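Local coordinates for protein class I phosphodiesterase PDEB1 (Leishmania major, PDB 2R8Q) that belongs to the class I cyclic nucleotide phosphodiesterases and carries a zinc ion and a magnesium ion in its all-helical catalytic domain, at residues A[139-144]-A[175-180]; A[213-219]-A[250-255]. One frame throughout, in Å; residues are numbered along the deposited sequence.

Contact 1: A[139-144]-A[175-180]; sequences VHDLDH and HHCSLA. With ZN (zinc ion), chain C; MG (magnesium ion), chain D.
The HD motif that gives this superfamily its name, His140-Asp141, sits in an irregular segment leaving helix 127-139 and leans on one face of helix 171-184. A type I turn (Val139 to Leu142) runs into a type II turn (Asp141 to His144), with Leu142 CA 4.9 Å from His176 CA and Val139 CA 5.8 Å from Ala180 CA. His176, chi1 m, presents one ring face to Asp141 CA, 3.5 Å from the centroid and 6° off the normal, a CH-pi contact; His176 ND1 donates to Leu142 O at 2.7 Å. His175, chi1 t, donates from NE2 to Asp143 OD2 at 2.8 Å; Asp143, also t, takes a salt bridge from Arg95 on OD1. Leu142 (m, t) places CD1 3.8 Å from Leu179 CB. Two metals meet at Asp141, m, whose OD2 binds zinc at 2.1 Å and OD1 magnesium at 2.2 Å; His140 NE2 binds zinc at 2.2 Å, with ND1 hydrogen-bonded to Ala137 O. Magnesium-bound water 1 lies 2.8 Å from His176 NE2.

Contact 2: A[213-219]-A[250-255]; sequences ATDMAKH and IKAGDV. With ZN (zinc ion), chain C.
Loop 213-219 packs beside the last turn of helix 239-254, which carries Asp254 to the metal site of this all-helical phosphodiesterase domain. The loop holds an Asx turn and a 3-10 segment, 216-218; Lys218 is the N-cap of helix 219-232, and Val255 leaves helical geometry. The backbones come closest at Thr214 and Lys251, CA to CA 5.5 Å. In the Asx turn, Asp215 OD1 (chi1 t) accepts from Ala217 N at 3.0 Å. The loop folds around Lys251, whose m, t, p, p chain lets NZ donate to His219 ND1 at 2.9 Å and to water 6 at 2.7 Å; that water donates to Ala213 O and Asp215 O, tying the ammonium group to the loop backbone, while Phe317 adds a cation-pi contact. Met216, all m, brings SD 4.2 Å from Val255 CG1. Thr214 CG2 packs 4.0 Å from Ile250 CG1. Asp254 splits its carboxylate: OD1 binds zinc at 2.2 Å, while water 7 donates to OD2 at 2.5 Å and to Thr214 O at 2.9 Å.

Overall arrangement
Metal sites built from distant parts of a chain illustrate how helix ends and loops converge on one point. The two contacts follow one another along the chain and lie about 14 Å apart, centre to centre, yet both reach the same zinc: His140 and Asp141 come from 139-144, Asp254 from 250-255, and His104 completes the protein ligands. Waters 2 and 3 are common to both contacts, and water 2 joins zinc to magnesium. His140 NE2 and Asp254 OD1, 3.1 Å apart, are neighbours in the zinc shell; beyond the metal, His140 CB packs 4.1 Å from Ile250 CD1. The 3-isobutyl-1-methylxanthine pocket adjoins the site, with the ligand about 7 Å from the His144 side chain and about 5 Å from that of Met216.

Contact 1: A[139-144]-A[175-180]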
ATOM      1  N   VAL A 139     -13.225  -8.206   2.552  1.00 13.73           N
ATOM      2  CA  VAL A 139     -11.895  -7.676   2.271  1.00 14.03           C
ATOM      3  C   VAL A 139     -11.234  -7.025   3.479  1.00 13.50           C
ATOM      4  O   VAL A 139     -10.060  -6.678   3.420  1.00 14.46           O
ATOM      5  CB  VAL A 139     -11.932  -6.582   1.167  1.00 14.17           C
ATOM      6  CG1 VAL A 139     -12.639  -7.102  -0.078  1.00 16.34           C
ATOM      7  CG2 VAL A 139     -12.626  -5.333   1.695  1.00 14.86           C
ATOM      8  N   HIS A 140     -11.968  -6.893   4.580  1.00 15.22           N
ATOM      9  CA  HIS A 140     -11.442  -6.162   5.730  1.00 13.14           C
ATOM     10  C   HIS A 140     -10.181  -6.632   6.452  1.00 14.10           C
ATOM     11  O   HIS A 140      -9.600  -5.857   7.210  1.00 14.14           O
ATOM     12  CB  HIS A 140     -12.571  -5.887   6.742  1.00 14.76           C
ATOM     13  CG  HIS A 140     -12.677  -6.895   7.840  1.00 13.98           C
ATOM     14  ND1 HIS A 140     -13.336  -8.097   7.692  1.00 14.12           N
ATOM     15  CD2 HIS A 140     -12.208  -6.875   9.110  1.00 14.14           C
ATOM     16  CE1 HIS A 140     -13.268  -8.774   8.824  1.00 15.28           C
ATOM     17  NE2 HIS A 140     -12.589  -8.055   9.700  1.00 15.08           N
ATOM     18  N   ASP A 141      -9.745  -7.869   6.215  1.00 12.63           N
ATOM     19  CA  ASP A 141      -8.527  -8.387   6.847  1.00 12.96           C
ATOM     20  C   ASP A 141      -7.571  -9.040   5.841  1.00 13.03           C
ATOM     21  O   ASP A 141      -6.689  -9.806   6.226  1.00 13.14           O
ATOM     22  CB  ASP A 141      -8.864  -9.415   7.938  1.00 13.60           C
ATOM     23  CG  ASP A 141      -9.083  -8.779   9.290  1.00 14.61           C
ATOM     24  OD1 ASP A 141      -8.366  -7.808   9.599  1.00 14.37           O
ATOM     25  OD2 ASP A 141      -9.954  -9.262  10.046  1.00 12.08           O
ATOM     26  N   LEU A 142      -7.732  -8.722   4.560  1.00 13.47           N
ATOM     27  CA  LEU A 142      -6.891  -9.322   3.518  1.00 14.25           C
ATOM     28  C   LEU A 142      -5.394  -9.406   3.817  1.00 14.79           C
ATOM     29  O   LEU A 142      -4.760  -8.416   4.159  1.00 14.36           O
ATOM     30  CB  LEU A 142      -7.086  -8.579   2.192  1.00 14.25           C
ATOM     31  CG  LEU A 142      -8.436  -8.728   1.481  1.00 14.99           C
ATOM     32  CD1 LEU A 142      -8.578  -7.646   0.414  1.00 14.51           C
ATOM     33  CD2 LEU A 142      -8.547 -10.112   0.857  1.00 15.36           C
ATOM     34  N   ASP A 143      -4.848 -10.609   3.668  1.00 14.49           N
ATOM     35  CA  ASP A 143      -3.423 -10.874   3.862  1.00 15.26           C
ATOM     36  C   ASP A 143      -2.898 -10.617   5.275  1.00 16.74           C
ATOM     37  O   ASP A 143      -1.726 -10.283   5.465  1.00 18.54           O
ATOM     38  CB  ASP A 143      -2.618 -10.080   2.823  1.00 17.40           C
ATOM     39  CG  ASP A 143      -1.161 -10.509   2.742  1.00 18.83           C
ATOM     40  OD1 ASP A 143      -0.888 -11.729   2.728  1.00 19.97           O
ATOM     41  OD2 ASP A 143      -0.285  -9.618   2.673  1.00 21.53           O
ATOM     42  N   HIS A 144      -3.773 -10.765   6.263  1.00 15.89           N
ATOM     43  CA  HIS A 144      -3.369 -10.599   7.658  1.00 16.55           C
ATOM     44  C   HIS A 144      -2.325 -11.694   7.899  1.00 18.78           C
ATOM     45  O   HIS A 144      -2.480 -12.823   7.427  1.00 17.64           O
ATOM     46  CB  HIS A 144      -4.582 -10.795   8.574  1.00 15.75           C
ATOM     47  CG  HIS A 144      -4.398 -10.252   9.956  1.00 15.18           C
ATOM     48  ND1 HIS A 144      -3.519 -10.801  10.865  1.00 15.45           N
ATOM     49  CD2 HIS A 144      -4.994  -9.213  10.591  1.00 16.21           C
ATOM     50  CE1 HIS A 144      -3.583 -10.127  11.999  1.00 16.87           C
ATOM     51  NE2 HIS A 144      -4.470  -9.159  11.860  1.00 15.58           N
ATOM     52  N   HIS A 175      -3.143  -1.677   4.471  1.00 16.34           N
ATOM     53  CA  HIS A 175      -2.727  -2.796   3.630  1.00 17.51           C
ATOM     54  C   HIS A 175      -3.958  -3.543   3.115  1.00 15.62           C
ATOM     55  O   HIS A 175      -4.030  -3.886   1.933  1.00 15.74           O
ATOM     56  CB  HIS A 175      -1.833  -3.751   4.432  1.00 18.97           C
ATOM     57  CG  HIS A 175      -1.313  -4.917   3.645  1.00 20.86           C
ATOM     58  ND1 HIS A 175      -0.465  -4.774   2.567  1.00 23.65           N
ATOM     59  CD2 HIS A 175      -1.497  -6.250   3.801  1.00 21.44           C
ATOM     60  CE1 HIS A 175      -0.147  -5.968   2.095  1.00 23.82           C
ATOM     61  NE2 HIS A 175      -0.761  -6.881   2.827  1.00 22.33           N
ATOM     62  N   HIS A 176      -4.933  -3.789   3.990  1.00 14.84           N
ATOM     63  CA  HIS A 176      -6.137  -4.504   3.558  1.00 14.79           C
ATOM     64  C   HIS A 176      -6.863  -3.705   2.467  1.00 15.74           C
ATOM     65  O   HIS A 176      -7.372  -4.274   1.495  1.00 15.71           O
ATOM     66  CB  HIS A 176      -7.106  -4.745   4.728  1.00 14.68           C
ATOM     67  CG  HIS A 176      -6.483  -5.387   5.931  1.00 14.19           C
ATOM     68  ND1 HIS A 176      -5.637  -6.475   5.856  1.00 14.30           N
ATOM     69  CD2 HIS A 176      -6.644  -5.129   7.253  1.00 14.78           C
ATOM     70  CE1 HIS A 176      -5.307  -6.858   7.078  1.00 16.23           C
ATOM     71  NE2 HIS A 176      -5.905  -6.058   7.944  1.00 14.39           N
ATOM     72  N   CYS A 177      -6.917  -2.384   2.634  1.00 16.16           N
ATOM     73  CA  CYS A 177      -7.574  -1.525   1.650  1.00 16.21           C
ATOM     74  C   CYS A 177      -6.854  -1.604   0.309  1.00 16.71           C
ATOM     75  O   CYS A 177      -7.488  -1.680  -0.741  1.00 15.76           O
ATOM     76  CB  CYS A 177      -7.585  -0.069   2.121  1.00 16.50           C
ATOM     77  SG  CYS A 177      -8.746   0.281   3.459  1.00 16.55           S
ATOM     78  N   SER A 178      -5.527  -1.583   0.352  1.00 16.74           N
ATOM     79  CA  SER A 178      -4.728  -1.649  -0.868  1.00 18.43           C
ATOM     80  C   SER A 178      -5.007  -2.927  -1.649  1.00 19.05           C
ATOM     81  O   SER A 178      -5.097  -2.907  -2.882  1.00 19.13           O
ATOM     82  CB  SER A 178      -3.239  -1.560  -0.527  1.00 20.65           C
ATOM     83  OG  SER A 178      -2.942  -0.328   0.105  1.00 24.52           O
ATOM     84  N   LEU A 179      -5.142  -4.042  -0.938  1.00 18.43           N
ATOM     85  CA  LEU A 179      -5.422  -5.305  -1.607  1.00 17.41           C
ATOM     86  C   LEU A 179      -6.862  -5.366  -2.103  1.00 17.17           C
ATOM     87  O   LEU A 179      -7.149  -6.003  -3.117  1.00 17.03           O
ATOM     88  CB  LEU A 179      -5.127  -6.483  -0.678  1.00 18.24           C
ATOM     89  CG  LEU A 179      -3.634  -6.702  -0.424  1.00 20.85           C
ATOM     90  CD1 LEU A 179      -3.442  -7.846   0.548  1.00 21.36           C
ATOM     91  CD2 LEU A 179      -2.929  -7.006  -1.740  1.00 25.21           C
ATOM     92  N   ALA A 180      -7.773  -4.706  -1.394  1.00 15.73           N
ATOM     93  CA  ALA A 180      -9.168  -4.688  -1.818  1.00 16.29           C
ATOM     94  C   ALA A 180      -9.231  -3.987  -3.172  1.00 15.87           C
ATOM     95  O   ALA A 180      -9.904  -4.446  -4.091  1.00 16.10           O
ATOM     96  CB  ALA A 180     -10.020  -3.942  -0.799  1.00 16.77           C
TER
HETATM   97 ZN    ZN C   1     -11.400  -8.656  11.487  1.00 16.99          ZN
HETATM   98 MG    MG D   2      -8.457  -6.343  11.193  1.00 15.90          MG
HETATM   99  O   HOH W   1      -6.357  -5.879  10.653  1.00 14.58           O
HETATM  100  O   HOH W   2     -10.484  -6.750  11.912  1.00 17.59           O
HETATM  101  O   HOH W   3     -10.278  -9.025  13.449  1.00 18.68           O
HETATM  102  O   HOH W   4      -8.384  -4.568  12.480  1.00 15.36           O
HETATM  103  O   HOH W   5      -7.639  -7.593  12.831  1.00 15.83           O

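Contact 2: A[213-219]-A[250-255]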
ATOM      1  N   ALA A 213     -11.825   1.808   9.980  1.00 14.91           N
ATOM      2  CA  ALA A 213     -12.495   1.892  11.275  1.00 16.35           C
ATOM      3  C   ALA A 213     -12.294   0.649  12.141  1.00 17.28           C
ATOM      4  O   ALA A 213     -12.581   0.683  13.337  1.00 18.94           O
ATOM      5  CB  ALA A 213     -13.985   2.141  11.078  1.00 17.16           C
ATOM      6  N   THR A 214     -11.805  -0.442  11.553  1.00 16.65           N
ATOM      7  CA  THR A 214     -11.603  -1.669  12.325  1.00 15.62           C
ATOM      8  C   THR A 214     -10.317  -1.705  13.148  1.00 16.12           C
ATOM      9  O   THR A 214     -10.081  -2.665  13.878  1.00 16.91           O
ATOM     10  CB  THR A 214     -11.639  -2.934  11.436  1.00 15.77           C
ATOM     11  OG1 THR A 214     -10.612  -2.858  10.441  1.00 16.82           O
ATOM     12  CG2 THR A 214     -13.002  -3.080  10.768  1.00 15.24           C
ATOM     13  N   ASP A 215      -9.481  -0.676  13.033  1.00 16.52           N
ATOM     14  CA  ASP A 215      -8.255  -0.639  13.828  1.00 17.60           C
ATOM     15  C   ASP A 215      -8.676  -0.360  15.266  1.00 17.65           C
ATOM     16  O   ASP A 215      -9.188   0.717  15.568  1.00 18.11           O
ATOM     17  CB  ASP A 215      -7.319   0.468  13.343  1.00 20.10           C
ATOM     18  CG  ASP A 215      -6.038   0.544  14.159  1.00 22.03           C
ATOM     19  OD1 ASP A 215      -5.884  -0.259  15.104  1.00 23.35           O
ATOM     20  OD2 ASP A 215      -5.185   1.401  13.851  1.00 24.50           O
ATOM     21  N   MET A 216      -8.464  -1.330  16.148  1.00 18.00           N
ATOM     22  CA  MET A 216      -8.864  -1.181  17.545  1.00 20.22           C
ATOM     23  C   MET A 216      -8.169  -0.063  18.309  1.00 21.00           C
ATOM     24  O   MET A 216      -8.609   0.310  19.400  1.00 20.76           O
ATOM     25  CB  MET A 216      -8.697  -2.510  18.286  1.00 20.50           C
ATOM     26  CG  MET A 216      -9.768  -3.543  17.949  1.00 23.04           C
ATOM     27  SD  MET A 216     -11.462  -2.978  18.302  1.00 25.49           S
ATOM     28  CE  MET A 216     -11.547  -3.204  20.063  1.00 24.65           C
ATOM     29  N   ALA A 217      -7.092   0.481  17.754  1.00 21.60           N
ATOM     30  CA  ALA A 217      -6.397   1.576  18.426  1.00 22.79           C
ATOM     31  C   ALA A 217      -7.298   2.809  18.427  1.00 23.73           C
ATOM     32  O   ALA A 217      -7.142   3.707  19.253  1.00 25.01           O
ATOM     33  CB  ALA A 217      -5.085   1.888  17.712  1.00 24.24           C
ATOM     34  N   LYS A 218      -8.249   2.835  17.499  1.00 22.30           N
ATOM     35  CA  LYS A 218      -9.173   3.956  17.364  1.00 23.64           C
ATOM     36  C   LYS A 218     -10.507   3.663  18.035  1.00 21.11           C
ATOM     37  O   LYS A 218     -11.463   4.419  17.882  1.00 21.84           O
ATOM     38  CB  LYS A 218      -9.424   4.245  15.880  1.00 26.09           C
ATOM     39  CG  LYS A 218      -8.175   4.551  15.072  1.00 30.90           C
ATOM     40  CD  LYS A 218      -8.483   4.624  13.578  1.00 34.52           C
ATOM     41  CE  LYS A 218      -9.469   5.737  13.254  1.00 38.14           C
ATOM     42  NZ  LYS A 218      -9.743   5.829  11.791  1.00 40.89           N
ATOM     43  N   HIS A 219     -10.567   2.572  18.790  1.00 19.68           N
ATOM     44  CA  HIS A 219     -11.812   2.167  19.437  1.00 20.60           C
ATOM     45  C   HIS A 219     -12.499   3.226  20.300  1.00 20.49           C
ATOM     46  O   HIS A 219     -13.676   3.524  20.101  1.00 20.26           O
ATOM     47  CB  HIS A 219     -11.582   0.910  20.275  1.00 20.71           C
ATOM     48  CG  HIS A 219     -12.839   0.356  20.864  1.00 22.63           C
ATOM     49  ND1 HIS A 219     -13.797  -0.283  20.105  1.00 22.11           N
ATOM     50  CD2 HIS A 219     -13.327   0.401  22.126  1.00 22.43           C
ATOM     51  CE1 HIS A 219     -14.822  -0.603  20.875  1.00 23.11           C
ATOM     52  NE2 HIS A 219     -14.562  -0.200  22.105  1.00 23.01           N
ATOM     53  N   ILE A 250     -19.519  -2.555  11.278  1.00 13.31           N
ATOM     54  CA  ILE A 250     -18.420  -3.461  10.965  1.00 14.55           C
ATOM     55  C   ILE A 250     -17.550  -3.674  12.198  1.00 15.15           C
ATOM     56  O   ILE A 250     -17.008  -4.762  12.396  1.00 15.62           O
ATOM     57  CB  ILE A 250     -17.563  -2.979   9.753  1.00 14.28           C
ATOM     58  CG1 ILE A 250     -16.621  -4.116   9.330  1.00 14.98           C
ATOM     59  CG2 ILE A 250     -16.775  -1.718  10.105  1.00 16.30           C
ATOM     60  CD1 ILE A 250     -15.985  -3.940   7.957  1.00 15.64           C
ATOM     61  N   LYS A 251     -17.436  -2.655  13.046  1.00 14.83           N
ATOM     62  CA  LYS A 251     -16.662  -2.803  14.273  1.00 15.22           C
ATOM     63  C   LYS A 251     -17.358  -3.841  15.145  1.00 14.86           C
ATOM     64  O   LYS A 251     -16.712  -4.717  15.724  1.00 15.20           O
ATOM     65  CB  LYS A 251     -16.574  -1.477  15.033  1.00 16.31           C
ATOM     66  CG  LYS A 251     -15.434  -0.573  14.592  1.00 16.79           C
ATOM     67  CD  LYS A 251     -15.321   0.658  15.485  1.00 18.77           C
ATOM     68  CE  LYS A 251     -15.129   0.286  16.953  1.00 18.83           C
ATOM     69  NZ  LYS A 251     -13.925  -0.561  17.186  1.00 19.20           N
ATOM     70  N   ALA A 252     -18.682  -3.747  15.223  1.00 14.14           N
ATOM     71  CA  ALA A 252     -19.472  -4.681  16.021  1.00 14.64           C
ATOM     72  C   ALA A 252     -19.286  -6.105  15.506  1.00 15.06           C
ATOM     73  O   ALA A 252     -19.057  -7.028  16.283  1.00 16.60           O
ATOM     74  CB  ALA A 252     -20.952  -4.297  15.972  1.00 15.39           C
ATOM     75  N   GLY A 253     -19.391  -6.284  14.195  1.00 15.10           N
ATOM     76  CA  GLY A 253     -19.216  -7.610  13.637  1.00 15.40           C
ATOM     77  C   GLY A 253     -17.824  -8.146  13.921  1.00 15.49           C
ATOM     78  O   GLY A 253     -17.640  -9.330  14.189  1.00 15.39           O
ATOM     79  N   ASP A 254     -16.837  -7.259  13.875  1.00 14.94           N
ATOM     80  CA  ASP A 254     -15.452  -7.638  14.107  1.00 15.68           C
ATOM     81  C   ASP A 254     -15.201  -8.167  15.523  1.00 16.39           C
ATOM     82  O   ASP A 254     -14.375  -9.065  15.713  1.00 18.75           O
ATOM     83  CB  ASP A 254     -14.547  -6.438  13.809  1.00 16.00           C
ATOM     84  CG  ASP A 254     -13.187  -6.847  13.284  1.00 16.77           C
ATOM     85  OD1 ASP A 254     -13.031  -7.999  12.816  1.00 15.32           O
ATOM     86  OD2 ASP A 254     -12.270  -5.998  13.324  1.00 21.47           O
ATOM     87  N   VAL A 255     -15.913  -7.633  16.514  1.00 16.41           N
ATOM     88  CA  VAL A 255     -15.744  -8.096  17.894  1.00 16.54           C
ATOM     89  C   VAL A 255     -16.971  -8.857  18.394  1.00 17.32           C
ATOM     90  O   VAL A 255     -17.232  -8.920  19.598  1.00 19.82           O
ATOM     91  CB  VAL A 255     -15.453  -6.920  18.865  1.00 17.83           C
ATOM     92  CG1 VAL A 255     -14.153  -6.239  18.471  1.00 19.56           C
ATOM     93  CG2 VAL A 255     -16.605  -5.925  18.865  1.00 18.70           C
TER
HETATM   94 ZN    ZN C   1     -11.400  -8.656  11.487  1.00 16.99          ZN
HETATM   95  O   HOH W   6     -11.837   0.836  16.120  1.00 23.75           O
HETATM   96  O   HOH W   7     -12.364  -4.046  14.937  1.00 24.38           O
HETATM   97  O   HOH W   2     -10.484  -6.750  11.912  1.00 17.59           O
HETATM   98  O   HOH W   3     -10.278  -9.025  13.449  1.00 18.68           O